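Local atomic coordinates of carboxypeptidase Y inhibitor (Saccharomyces cerevisiae, PDB entry 1WPX), a protein that inhibits the serine protease carboxypeptidase Y specifically and potently, as a member of the phosphatidylethanolamine-binding protein family. Residues S43-A48 with T55-S60; V93-D98 with T196-W201. All coordinates share one frame; numbering follows the deposited sequence.

Contact 1 (S43-A48 with T55-S60)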
loop_
_atom_site.group_PDB
_atom_site.type_symbol
_atom_site.label_atom_id
_atom_site.label_comp_id
_atom_site.label_asym_id
_atom_site.label_seq_id
_atom_site.Cartn_x
_atom_site.Cartn_y
_atom_site.Cartn_z
ATOM N N SER B 43 -17.797 -4.564 6.080
ATOM C CA SER B 43 -16.830 -3.474 6.047
ATOM C C SER B 43 -15.444 -3.898 6.526
ATOM O O SER B 43 -14.437 -3.283 6.162
ATOM C CB SER B 43 -17.335 -2.289 6.882
ATOM O OG SER B 43 -17.445 -2.624 8.253
ATOM N N SER B 44 -15.387 -4.956 7.327
ATOM C CA SER B 44 -14.112 -5.430 7.839
ATOM C C SER B 44 -13.657 -6.701 7.134
ATOM O O SER B 44 -12.591 -7.245 7.446
ATOM C CB SER B 44 -14.220 -5.707 9.339
ATOM O OG SER B 44 -15.063 -6.823 9.587
ATOM N N ALA B 45 -14.460 -7.176 6.186
ATOM C CA ALA B 45 -14.127 -8.397 5.469
ATOM C C ALA B 45 -14.211 -8.244 3.960
ATOM O O ALA B 45 -15.093 -8.809 3.313
ATOM C CB ALA B 45 -15.034 -9.528 5.926
ATOM N N PRO B 46 -13.296 -7.460 3.375
ATOM C CA PRO B 46 -13.323 -7.282 1.922
ATOM C C PRO B 46 -12.425 -8.346 1.319
ATOM O O PRO B 46 -11.465 -8.775 1.953
ATOM C CB PRO B 46 -12.727 -5.896 1.745
ATOM C CG PRO B 46 -11.640 -5.902 2.787
ATOM C CD PRO B 46 -12.319 -6.546 3.999
ATOM N N VAL B 47 -12.742 -8.807 0.120
ATOM C CA VAL B 47 -11.865 -9.773 -0.513
ATOM C C VAL B 47 -11.043 -8.853 -1.409
ATOM O O VAL B 47 -11.580 -8.210 -2.309
ATOM C CB VAL B 47 -12.667 -10.868 -1.297
ATOM C CG1 VAL B 47 -14.147 -10.640 -1.107
ATOM C CG2 VAL B 47 -12.273 -10.901 -2.771
ATOM N N ALA B 48 -9.746 -8.762 -1.124
ATOM C CA ALA B 48 -8.869 -7.867 -1.856
ATOM C C ALA B 48 -7.687 -8.499 -2.583
ATOM O O ALA B 48 -6.529 -8.196 -2.281
ATOM C CB ALA B 48 -8.366 -6.783 -0.910
ATOM N N THR B 55 -12.418 -17.585 8.465
ATOM C CA THR B 55 -13.548 -18.380 8.010
ATOM C C THR B 55 -14.935 -17.902 8.435
ATOM O O THR B 55 -15.834 -17.803 7.605
ATOM C CB THR B 55 -13.364 -19.837 8.454
ATOM O OG1 THR B 55 -12.369 -20.455 7.627
ATOM C CG2 THR B 55 -14.670 -20.606 8.358
ATOM N N GLU B 56 -15.109 -17.608 9.719
ATOM C CA GLU B 56 -16.409 -17.173 10.231
ATOM C C GLU B 56 -16.941 -15.895 9.604
ATOM O O GLU B 56 -18.144 -15.644 9.631
ATOM C CB GLU B 56 -16.369 -17.008 11.757
ATOM C CG GLU B 56 -15.299 -16.058 12.262
ATOM C CD GLU B 56 -13.912 -16.692 12.310
ATOM O OE1 GLU B 56 -12.956 -15.963 12.660
ATOM O OE2 GLU B 56 -13.775 -17.907 12.011
ATOM N N LYS B 57 -16.055 -15.079 9.046
ATOM C CA LYS B 57 -16.493 -13.845 8.412
ATOM C C LYS B 57 -17.069 -14.107 7.023
ATOM O O LYS B 57 -17.910 -13.348 6.544
ATOM C CB LYS B 57 -15.340 -12.843 8.341
ATOM C CG LYS B 57 -15.136 -12.074 9.640
ATOM C CD LYS B 57 -13.952 -11.124 9.550
ATOM C CE LYS B 57 -13.830 -10.242 10.790
ATOM N NZ LYS B 57 -14.947 -9.256 10.882
ATOM N N ALA B 58 -16.629 -15.191 6.388
ATOM C CA ALA B 58 -17.105 -15.558 5.058
ATOM C C ALA B 58 -18.248 -16.565 5.178
ATOM O O ALA B 58 -18.460 -17.402 4.300
ATOM C CB ALA B 58 -15.965 -16.154 4.251
ATOM N N ARG B 59 -18.994 -16.454 6.270
ATOM C CA ARG B 59 -20.105 -17.351 6.563
ATOM C C ARG B 59 -21.339 -17.152 5.674
ATOM O O ARG B 59 -21.947 -18.122 5.230
ATOM C CB ARG B 59 -20.484 -17.193 8.038
ATOM C CG ARG B 59 -21.306 -18.322 8.609
ATOM C CD ARG B 59 -21.689 -18.032 10.052
ATOM N NE ARG B 59 -22.282 -16.702 10.196
ATOM C CZ ARG B 59 -23.095 -16.344 11.186
ATOM N NH1 ARG B 59 -23.426 -17.218 12.130
ATOM N NH2 ARG B 59 -23.579 -15.106 11.235
ATOM N N SER B 60 -21.713 -15.901 5.416
ATOM C CA SER B 60 -22.880 -15.616 4.579
ATOM C C SER B 60 -22.468 -15.166 3.183
ATOM O O SER B 60 -21.282 -15.000 2.906
ATOM C CB SER B 60 -23.746 -14.537 5.232
ATOM O OG SER B 60 -24.156 -14.943 6.528
#
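Lys-57 runs its aliphatic chain past the methyl of Ala-45 and ends on the hydroxyl of Ser-44, and the contact divides accordingly. Its closely packed part is apolar: Ala-45 CB stands 4.1 Å from Lys-57 CB and also 4.1 Å from Lys-57 CD, so one methyl lies alongside the start and the middle of the lysine chain. Leu-53 touches the same methyl, and Ala-45 is buried. The polar end lies on the solvent side, where both Lys-57 and Ser-44 are exposed and the ammonium group of Lys-57 NZ donates to Ser-44 OG at 2.8 Å; that oxygen also has a weak bond to Ser-42 OG. The chain shape explains the switch from one part to the other. Lys-57 is extended through chi2 and chi3, which carries it beyond Ala-45, and then turns at its last torsion (chi4 -69°) to bring NZ round to the serine. In the antiparallel sheet of this phosphatidylethanolamine-binding fold, 45-47 is a short, weakly bonded strand paired with 35-40, and 55-60 belongs to the connection leading to strand 63-69 on that same partner. The 3-10 turn presenting Lys-57 is closed by Ala-58 N bonding to Thr-55 O at 3.0 Å. Just after the lysine, Ala-58 is buried against Tyr-41, Pro-153 and Phe-215, and its carbonyl oxygen is bonded to Tyr-150 OH.

Contact 2 (V93-D98 with T196-W201); sequences VMTDPD and TGVGKW
The indole of Trp-201 meets Val-93 obliquely, with CZ3 4.3 Å from Val-93 CG2. Trp-189 meets the same indole with the ring planes at about 50°, Val-114 touches it as well, and NE1 donates to the carbonyl oxygen of Ser-181, contacts that together limit its rotation. Beyond the contact, at the end of the strand, the carboxylate of Asp-96 is met at OD1 by Asp-98 N from above its plane, 39° out of it, closing an Asx turn, while OD2 is bonded to His-162 ND1. The apolar centre is one methyl, Val-198 CG1, 3.4 Å from Val-93 CG1 and 3.5 Å from Thr-95 CG2, the threonine and valine meeting tip to tip. With chi1 at -169°, Thr-95 turns its methyl to Val-198 and its OG1 elsewhere, to Glu-109 and the indole nitrogen of Trp-189. Gly-197 is the N-cap residue of helix 198-203, and its carbonyl oxygen takes the bond from Trp-201 N at 3.0 Å. All four touching residues are buried, and the helix start meets strand 90-96 through side chains. A sulfate ion, probably from the crystallisation liquor, lies close to Asp-96 OD2, a pair whose nature is undecided, where the strand runs into Asp-Pro-Asp, the beginning of the DPDxP motif that in phosphatidylethanolamine-binding proteins lines the anion-binding pocket.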
loop_
_atom_site.group_PDB
_atom_site.type_symbol
_atom_site.label_atom_id
_atom_site.label_comp_id
_atom_site.label_asym_id
_atom_site.label_seq_id
_atom_site.Cartn_x
_atom_site.Cartn_y
_atom_site.Cartn_z
ATOM N N VAL B 93 -19.602 -16.949 -10.063
ATOM C CA VAL B 93 -19.148 -18.229 -9.534
ATOM C C VAL B 93 -18.154 -18.106 -8.378
ATOM O O VAL B 93 -17.414 -17.133 -8.286
ATOM C CB VAL B 93 -18.466 -19.059 -10.653
ATOM C CG1 VAL B 93 -17.788 -20.293 -10.069
ATOM C CG2 VAL B 93 -19.490 -19.465 -11.689
ATOM N N MET B 94 -18.157 -19.096 -7.488
ATOM C CA MET B 94 -17.202 -19.144 -6.386
ATOM C C MET B 94 -16.702 -20.579 -6.291
ATOM O O MET B 94 -17.483 -21.502 -6.073
ATOM C CB MET B 94 -17.825 -18.739 -5.053
ATOM C CG MET B 94 -16.768 -18.596 -3.956
ATOM S SD MET B 94 -17.413 -18.190 -2.318
ATOM C CE MET B 94 -16.508 -19.363 -1.310
ATOM N N THR B 95 -15.403 -20.774 -6.463
ATOM C CA THR B 95 -14.856 -22.116 -6.398
ATOM C C THR B 95 -13.533 -22.194 -5.634
ATOM O O THR B 95 -12.811 -21.203 -5.509
ATOM C CB THR B 95 -14.645 -22.690 -7.816
ATOM O OG1 THR B 95 -14.359 -24.095 -7.731
ATOM C CG2 THR B 95 -13.492 -21.971 -8.512
ATOM N N ASP B 96 -13.240 -23.390 -5.126
ATOM C CA ASP B 96 -12.016 -23.668 -4.386
ATOM C C ASP B 96 -11.257 -24.758 -5.143
ATOM O O ASP B 96 -11.717 -25.893 -5.227
ATOM C CB ASP B 96 -12.359 -24.150 -2.968
ATOM C CG ASP B 96 -11.129 -24.595 -2.180
ATOM O OD1 ASP B 96 -10.002 -24.526 -2.717
ATOM O OD2 ASP B 96 -11.289 -25.017 -1.017
ATOM N N PRO B 97 -10.090 -24.426 -5.717
ATOM C CA PRO B 97 -9.321 -25.433 -6.457
ATOM C C PRO B 97 -8.349 -26.172 -5.540
ATOM O O PRO B 97 -7.548 -26.997 -5.996
ATOM C CB PRO B 97 -8.595 -24.597 -7.495
ATOM C CG PRO B 97 -8.229 -23.379 -6.693
ATOM C CD PRO B 97 -9.489 -23.089 -5.872
ATOM N N ASP B 98 -8.418 -25.864 -4.248
ATOM C CA ASP B 98 -7.542 -26.490 -3.264
ATOM C C ASP B 98 -8.339 -27.312 -2.250
ATOM O O ASP B 98 -8.227 -27.118 -1.037
ATOM C CB ASP B 98 -6.714 -25.417 -2.547
ATOM C CG ASP B 98 -5.925 -24.556 -3.512
ATOM O OD1 ASP B 98 -5.291 -25.118 -4.431
ATOM O OD2 ASP B 98 -5.934 -23.320 -3.349
ATOM N N THR B 196 -11.127 -30.380 -11.758
ATOM C CA THR B 196 -12.018 -29.918 -12.814
ATOM C C THR B 196 -13.157 -29.089 -12.218
ATOM O O THR B 196 -13.695 -29.428 -11.164
ATOM C CB THR B 196 -12.604 -31.111 -13.608
ATOM O OG1 THR B 196 -13.418 -31.905 -12.740
ATOM C CG2 THR B 196 -11.485 -31.986 -14.170
ATOM N N GLY B 197 -13.515 -27.999 -12.891
ATOM C CA GLY B 197 -14.585 -27.156 -12.384
ATOM C C GLY B 197 -15.023 -26.031 -13.308
ATOM O O GLY B 197 -15.428 -26.274 -14.445
ATOM N N VAL B 198 -14.937 -24.796 -12.817
ATOM C CA VAL B 198 -15.354 -23.628 -13.588
ATOM C C VAL B 198 -14.829 -23.618 -15.013
ATOM O O VAL B 198 -15.534 -23.210 -15.931
ATOM C CB VAL B 198 -14.936 -22.301 -12.894
ATOM C CG1 VAL B 198 -15.421 -22.300 -11.467
ATOM C CG2 VAL B 198 -13.435 -22.120 -12.938
ATOM N N GLY B 199 -13.592 -24.065 -15.198
ATOM C CA GLY B 199 -13.011 -24.082 -16.527
ATOM C C GLY B 199 -13.810 -24.955 -17.469
ATOM O O GLY B 199 -14.212 -24.510 -18.539
ATOM N N LYS B 200 -14.035 -26.200 -17.061
ATOM C CA LYS B 200 -14.792 -27.172 -17.844
ATOM C C LYS B 200 -16.219 -26.681 -18.105
ATOM O O LYS B 200 -16.659 -26.584 -19.255
ATOM C CB LYS B 200 -14.846 -28.501 -17.087
ATOM C CG LYS B 200 -15.597 -29.616 -17.791
ATOM C CD LYS B 200 -14.862 -30.039 -19.049
ATOM C CE LYS B 200 -15.428 -31.321 -19.636
ATOM N NZ LYS B 200 -14.622 -31.747 -20.818
ATOM N N TRP B 201 -16.924 -26.372 -17.020
ATOM C CA TRP B 201 -18.307 -25.908 -17.077
ATOM C C TRP B 201 -18.510 -24.616 -17.868
ATOM O O TRP B 201 -19.486 -24.488 -18.606
ATOM C CB TRP B 201 -18.844 -25.717 -15.657
ATOM C CG TRP B 201 -20.309 -25.447 -15.593
ATOM C CD1 TRP B 201 -21.316 -26.345 -15.793
ATOM C CD2 TRP B 201 -20.940 -24.195 -15.291
ATOM N NE1 TRP B 201 -22.538 -25.731 -15.629
ATOM C CE2 TRP B 201 -22.335 -24.412 -15.322
ATOM C CE3 TRP B 201 -20.463 -22.911 -14.997
ATOM C CZ2 TRP B 201 -23.257 -23.393 -15.070
ATOM C CZ3 TRP B 201 -21.380 -21.899 -14.747
ATOM C CH2 TRP B 201 -22.762 -22.148 -14.785
#

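Contact 1 closes along the chain before contact 2 opens, and their centres are 20 Å apart. They do not touch, the nearest atoms being about 6 Å from each other, but both reach the same antiparallel sheet. Tyr-150 bridges their segments: its hydroxyl bonds to Ala-58 O in 55-60, and Met-94, in 93-98, packs on it. Contact 2 lies deeper, its centre 9 Å from that of the chain against 15 Å for contact 1. The sulfate close to Asp-96 belongs to the surroundings of contact 2, whereas Ala-48, in segment 43-48, packs on an aromatic side chain of the other protein chain.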